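Local structure of photosystem II stability/assembly factor HCF136 (Cyanidioschyzon merolae, 5OJ3) at residues A[214-219]-A[275-280]; A[220-225]-A[232-237]. The protein is probably essential for photosystem II biogenesis, where it is required to assemble an early intermediate that includes D2 and cytochrome b559. One frame throughout, in Å; residues are numbered along the deposited sequence.

Contact 1. Residues A[214-219]-A[275-280]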
loop_
_atom_site.group_PDB
_atom_site.type_symbol
_atom_site.label_atom_id
_atom_site.label_comp_id
_atom_site.label_asym_id
_atom_site.label_seq_id
_atom_site.Cartn_x
_atom_site.Cartn_y
_atom_site.Cartn_z
ATOM N N LEU A 214 -3.526 0.315 -8.200
ATOM C CA LEU A 214 -3.515 1.405 -7.232
ATOM C C LEU A 214 -4.106 2.641 -7.888
ATOM O O LEU A 214 -3.629 3.069 -8.943
ATOM C CB LEU A 214 -2.093 1.688 -6.741
ATOM C CG LEU A 214 -1.931 2.754 -5.656
ATOM C CD1 LEU A 214 -2.645 2.335 -4.380
ATOM C CD2 LEU A 214 -0.459 3.030 -5.389
ATOM N N VAL A 215 -5.142 3.202 -7.275
ATOM C CA VAL A 215 -5.674 4.497 -7.677
ATOM C C VAL A 215 -5.399 5.483 -6.551
ATOM O O VAL A 215 -5.361 5.117 -5.369
ATOM C CB VAL A 215 -7.180 4.439 -8.024
ATOM C CG1 VAL A 215 -8.041 4.506 -6.768
ATOM C CG2 VAL A 215 -7.547 5.561 -8.988
ATOM N N THR A 216 -5.169 6.738 -6.927
ATOM C CA THR A 216 -4.841 7.788 -5.968
ATOM C C THR A 216 -5.544 9.063 -6.403
ATOM O O THR A 216 -5.304 9.558 -7.508
ATOM C CB THR A 216 -3.326 8.014 -5.877
ATOM O OG1 THR A 216 -2.640 6.758 -5.985
ATOM C CG2 THR A 216 -2.965 8.671 -4.554
ATOM N N ALA A 217 -6.410 9.587 -5.540
ATOM C CA ALA A 217 -7.172 10.784 -5.864
ATOM C C ALA A 217 -6.293 12.019 -5.710
ATOM O O ALA A 217 -5.675 12.225 -4.661
ATOM C CB ALA A 217 -8.406 10.884 -4.968
ATOM N N LEU A 218 -6.243 12.841 -6.762
ATOM C CA LEU A 218 -5.326 13.971 -6.824
ATOM C C LEU A 218 -5.996 15.324 -6.659
ATOM O O LEU A 218 -5.302 16.309 -6.385
ATOM C CB LEU A 218 -4.578 13.979 -8.164
ATOM C CG LEU A 218 -3.733 12.774 -8.574
ATOM C CD1 LEU A 218 -2.728 13.198 -9.630
ATOM C CD2 LEU A 218 -3.024 12.161 -7.375
ATOM N N GLY A 219 -7.310 15.398 -6.814
ATOM C CA GLY A 219 -8.011 16.657 -6.834
ATOM C C GLY A 219 -9.297 16.528 -7.616
ATOM O O GLY A 219 -9.739 15.419 -7.939
ATOM N N VAL A 275 2.703 -1.882 -4.480
ATOM C CA VAL A 275 2.960 -0.555 -5.020
ATOM C C VAL A 275 2.311 0.469 -4.107
ATOM O O VAL A 275 1.161 0.310 -3.681
ATOM C CB VAL A 275 2.427 -0.432 -6.457
ATOM C CG1 VAL A 275 2.978 0.825 -7.129
ATOM C CG2 VAL A 275 2.767 -1.674 -7.244
ATOM N N SER A 276 3.052 1.530 -3.816
ATOM C CA SER A 276 2.586 2.605 -2.959
ATOM C C SER A 276 3.065 3.916 -3.548
ATOM O O SER A 276 4.081 3.965 -4.250
ATOM C CB SER A 276 3.077 2.455 -1.517
ATOM O OG SER A 276 4.476 2.657 -1.434
ATOM N N ARG A 277 2.331 4.980 -3.245
ATOM C CA ARG A 277 2.647 6.306 -3.742
ATOM C C ARG A 277 3.105 7.202 -2.601
ATOM O O ARG A 277 2.549 7.174 -1.498
ATOM C CB ARG A 277 1.445 6.947 -4.452
ATOM C CG ARG A 277 1.856 8.180 -5.236
ATOM C CD ARG A 277 0.794 8.588 -6.220
ATOM N NE ARG A 277 0.908 9.965 -6.653
ATOM C CZ ARG A 277 0.717 11.033 -5.895
ATOM N NH1 ARG A 277 0.332 10.919 -4.637
ATOM N NH2 ARG A 277 0.856 12.227 -6.433
ATOM N N ASP A 278 4.112 8.009 -2.893
ATOM C CA ASP A 278 4.754 8.895 -1.946
ATOM C C ASP A 278 3.960 10.198 -1.835
ATOM O O ASP A 278 3.054 10.480 -2.626
ATOM C CB ASP A 278 6.191 9.142 -2.424
ATOM C CG ASP A 278 6.935 10.155 -1.600
ATOM O OD1 ASP A 278 7.615 9.752 -0.640
ATOM O OD2 ASP A 278 6.851 11.358 -1.923
ATOM N N VAL A 279 4.303 11.001 -0.825
ATOM C CA VAL A 279 3.571 12.234 -0.596
ATOM C C VAL A 279 3.875 13.261 -1.676
ATOM O O VAL A 279 3.075 14.177 -1.902
ATOM C CB VAL A 279 3.885 12.757 0.818
ATOM C CG1 VAL A 279 5.145 13.610 0.831
ATOM C CG2 VAL A 279 2.702 13.496 1.382
ATOM N N HIS A 280 5.013 13.134 -2.356
ATOM C CA HIS A 280 5.381 13.995 -3.473
ATOM C C HIS A 280 5.174 13.327 -4.827
ATOM O O HIS A 280 5.692 13.819 -5.836
ATOM C CB HIS A 280 6.833 14.467 -3.329
ATOM C CG HIS A 280 7.144 15.057 -1.988
ATOM N ND1 HIS A 280 7.889 14.396 -1.036
ATOM C CD2 HIS A 280 6.805 16.249 -1.441
ATOM C CE1 HIS A 280 8.003 15.159 0.038
ATOM N NE2 HIS A 280 7.349 16.285 -0.180
#

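Contact 2. Residues A[220-225]-A[232-237]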
loop_
_atom_site.group_PDB
_atom_site.type_symbol
_atom_site.label_atom_id
_atom_site.label_comp_id
_atom_site.label_asym_id
_atom_site.label_seq_id
_atom_site.Cartn_x
_atom_site.Cartn_y
_atom_site.Cartn_z
ATOM N N PRO A 220 -9.926 17.657 -7.934
ATOM C CA PRO A 220 -11.193 17.614 -8.681
ATOM C C PRO A 220 -11.026 16.911 -10.019
ATOM O O PRO A 220 -10.229 17.326 -10.866
ATOM C CB PRO A 220 -11.547 19.095 -8.855
ATOM C CG PRO A 220 -10.812 19.791 -7.752
ATOM C CD PRO A 220 -9.534 19.032 -7.584
ATOM N N ASN A 221 -11.779 15.823 -10.197
ATOM C CA ASN A 221 -11.821 15.055 -11.441
ATOM C C ASN A 221 -10.447 14.534 -11.856
ATOM O O ASN A 221 -10.217 14.255 -13.036
ATOM C CB ASN A 221 -12.433 15.886 -12.576
ATOM C CG ASN A 221 -13.671 16.650 -12.141
ATOM O OD1 ASN A 221 -14.562 16.097 -11.497
ATOM N ND2 ASN A 221 -13.726 17.933 -12.484
ATOM N N CYS A 222 -9.528 14.379 -10.904
ATOM C CA CYS A 222 -8.139 14.047 -11.195
ATOM C C CYS A 222 -7.714 12.855 -10.351
ATOM O O CYS A 222 -7.984 12.818 -9.146
ATOM C CB CYS A 222 -7.228 15.250 -10.923
ATOM S SG CYS A 222 -5.520 15.059 -11.475
ATOM N N ALA A 223 -7.051 11.886 -10.981
ATOM C CA ALA A 223 -6.614 10.683 -10.285
ATOM C C ALA A 223 -5.539 9.983 -11.104
ATOM O O ALA A 223 -5.545 10.039 -12.337
ATOM C CB ALA A 223 -7.783 9.727 -10.024
ATOM N N GLU A 224 -4.622 9.318 -10.404
ATOM C CA GLU A 224 -3.559 8.539 -11.026
ATOM C C GLU A 224 -3.763 7.059 -10.735
ATOM O O GLU A 224 -3.973 6.672 -9.581
ATOM C CB GLU A 224 -2.181 8.987 -10.536
ATOM C CG GLU A 224 -1.667 10.257 -11.199
ATOM C CD GLU A 224 -0.260 10.616 -10.758
ATOM O OE1 GLU A 224 0.320 9.860 -9.952
ATOM O OE2 GLU A 224 0.264 11.655 -11.215
ATOM N N MET A 225 -3.701 6.238 -11.780
ATOM C CA MET A 225 -3.847 4.794 -11.663
ATOM C C MET A 225 -2.532 4.102 -12.000
ATOM O O MET A 225 -1.832 4.497 -12.937
ATOM C CB MET A 225 -4.955 4.272 -12.584
ATOM C CG MET A 225 -4.864 2.778 -12.879
ATOM S SD MET A 225 -6.207 2.180 -13.912
ATOM C CE MET A 225 -6.100 3.345 -15.266
ATOM N N ILE A 232 1.530 3.729 -15.468
ATOM C CA ILE A 232 0.977 4.795 -14.644
ATOM C C ILE A 232 0.213 5.751 -15.550
ATOM O O ILE A 232 0.758 6.243 -16.545
ATOM C CB ILE A 232 2.076 5.531 -13.858
ATOM C CG1 ILE A 232 2.873 4.533 -13.014
ATOM C CG2 ILE A 232 1.474 6.616 -12.981
ATOM C CD1 ILE A 232 4.197 5.069 -12.516
ATOM N N TYR A 233 -1.045 6.010 -15.195
ATOM C CA TYR A 233 -1.952 6.843 -15.966
ATOM C C TYR A 233 -2.576 7.894 -15.063
ATOM O O TYR A 233 -2.810 7.651 -13.878
ATOM C CB TYR A 233 -3.070 6.005 -16.603
ATOM C CG TYR A 233 -2.611 5.023 -17.652
ATOM C CD1 TYR A 233 -2.494 5.403 -18.980
ATOM C CD2 TYR A 233 -2.302 3.713 -17.313
ATOM C CE1 TYR A 233 -2.082 4.509 -19.942
ATOM C CE2 TYR A 233 -1.888 2.809 -18.271
ATOM C CZ TYR A 233 -1.779 3.214 -19.584
ATOM O OH TYR A 233 -1.366 2.329 -20.549
ATOM N N VAL A 234 -2.836 9.070 -15.629
ATOM C CA VAL A 234 -3.592 10.131 -14.967
ATOM C C VAL A 234 -4.831 10.425 -15.811
ATOM O O VAL A 234 -4.763 10.448 -17.046
ATOM C CB VAL A 234 -2.743 11.410 -14.753
ATOM C CG1 VAL A 234 -2.052 11.847 -16.047
ATOM C CG2 VAL A 234 -3.590 12.550 -14.149
ATOM N N THR A 235 -5.974 10.593 -15.153
ATOM C CA THR A 235 -7.162 11.174 -15.760
ATOM C C THR A 235 -7.352 12.560 -15.166
ATOM O O THR A 235 -7.013 12.798 -14.003
ATOM C CB THR A 235 -8.419 10.307 -15.514
ATOM O OG1 THR A 235 -9.512 10.796 -16.299
ATOM C CG2 THR A 235 -8.823 10.310 -14.048
ATOM N N GLU A 236 -7.844 13.490 -15.980
ATOM C CA GLU A 236 -8.154 14.826 -15.504
ATOM C C GLU A 236 -9.596 15.212 -15.782
ATOM O O GLU A 236 -10.000 16.323 -15.427
ATOM C CB GLU A 236 -7.210 15.859 -16.135
ATOM C CG GLU A 236 -5.758 15.705 -15.711
ATOM C CD GLU A 236 -4.832 16.666 -16.432
ATOM O OE1 GLU A 236 -5.321 17.450 -17.274
ATOM O OE2 GLU A 236 -3.613 16.635 -16.158
ATOM N N ASN A 237 -10.377 14.329 -16.398
ATOM C CA ASN A 237 -11.785 14.555 -16.696
ATOM C C ASN A 237 -12.657 13.491 -16.035
ATOM O O ASN A 237 -13.670 13.057 -16.588
ATOM C CB ASN A 237 -12.021 14.596 -18.204
ATOM C CG ASN A 237 -11.476 13.371 -18.916
ATOM O OD1 ASN A 237 -11.164 12.356 -18.292
ATOM N ND2 ASN A 237 -11.363 13.460 -20.234
#

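Contact 1. Residues A[214-219]-A[275-280]
Leu214 and Thr216 point from one blade of the seven-bladed beta-propeller toward the next, where Val275 and Arg277 lie, and Leu218 adds only the end of its side chain. Strands 214-219 and 275-277 run nearly parallel, at 10°, but their axes come no closer than 8.2 Å. That spacing is too wide for sheet pairing, and side chains bridge it instead. With CG anti to the backbone N (chi1 -176°), Leu214 sends CD2 to the backbone of the other strand, 3.6 Å from Val275 O. The same methyl lies 4.4 Å from Val275 CG1, a looser apolar touch. Arg277, also anti at its first torsion and extended from CG to NE, runs obliquely across Thr216, with its CD 3.9 Å from Thr216 OG1. Thr216 CG2 lies 4.0 Å from Arg277 NH1, an oblique approach to the guanidinium. Leu218 CD2 sits over one guanidinium face, near its rim, 4.0 Å from Arg277 NH2. An alanine in place of Arg277 would remove everything beyond CB and would probably lose the packing on Thr216 and Leu218, leaving the Leu214 methyl as the main link between the strands. Further out, Arg277 NE has a long, weak ion pair with Glu224 OE1 of the same blade as Leu218, and the arginine side chain also touches Tyr283. Leu218 and Gly219 both face Cys222, a classic beta bulge at the end of their strand. Beyond strand 275-277, Asp278 closes an Asx turn: His280 N donates to Asp278 OD2 at 2.6 Å, approaching from above the carboxylate plane.

Contact 2. Residues A[220-225]-A[232-237]
From its CB outward, Glu224 crosses the neighbouring strand obliquely and then leaves it. CB lies 3.7 Å from Tyr233 O. CG, placed anti to the carbonyl carbon (chi1 -79°), crosses obliquely to Val234 CB at 3.9 Å. The chain stays extended beyond CG, so the carboxylate is carried off the pair of strands, where OE1 is hydrogen-bonded to Tyr283 OH. Beside Val234, Cys222 brings SG to within 4.1 Å of Val234 CG2. Strands 222-225 and 232-235 form an antiparallel beta hairpin, the second and third strands of a propeller blade, with axes 4.5 Å apart and directions differing by 166°. Two hydrogen-bonded pairs hold it. In the first, Thr235 N donates to Ala223 O at 2.9 Å, nearly along the C=O axis, while Ala223 N returns a bond to Thr235 O. In the second, Met225 N reaches Tyr233 O at 2.7 Å, and Tyr233 N binds Met225 O in the carbonyl plane. Glu224 and Val234 form the non-hydrogen-bonded pair between them, where Glu224 CA makes a bent CA-H...O contact with Tyr233 O. Ala223, Met225, Tyr233 and Thr235 occupy the opposite face of the sheet; Trp181 of strand 179-185 touches Ala223 and Thr235 there, and Met225 lies on Met189. Thr235 OG1 is hydrogen-bonded to Asn241 O and Gly239 N in the turn that follows. At the other end of the pairs, Met225 CE approaches the Tyr233 ring obliquely and comes 4.2 Å from Tyr233 CB.

Overall arrangement
Contact 2 lies within one blade, whereas contact 1 joins that blade to its neighbour. Contact 2 is partly buried, with four of its eleven touching residues buried; contact 1 is a surface contact with none of six buried. Because strands 222-225 and 232-235 are neighbours in one sheet, backbone hydrogen bonds hold 220-225 to 232-237, while 214-219 and 275-280 meet through aliphatic packing around a charged arginine. Their centres are 10 Å apart, and strands 212-219 and 222-227 are adjacent in one sheet, with a probable hydrogen bond of 2.9 Å from Thr216 N to Glu224 O. Glu224 therefore serves both: its backbone within the blade, its carboxylate on the side of the next one.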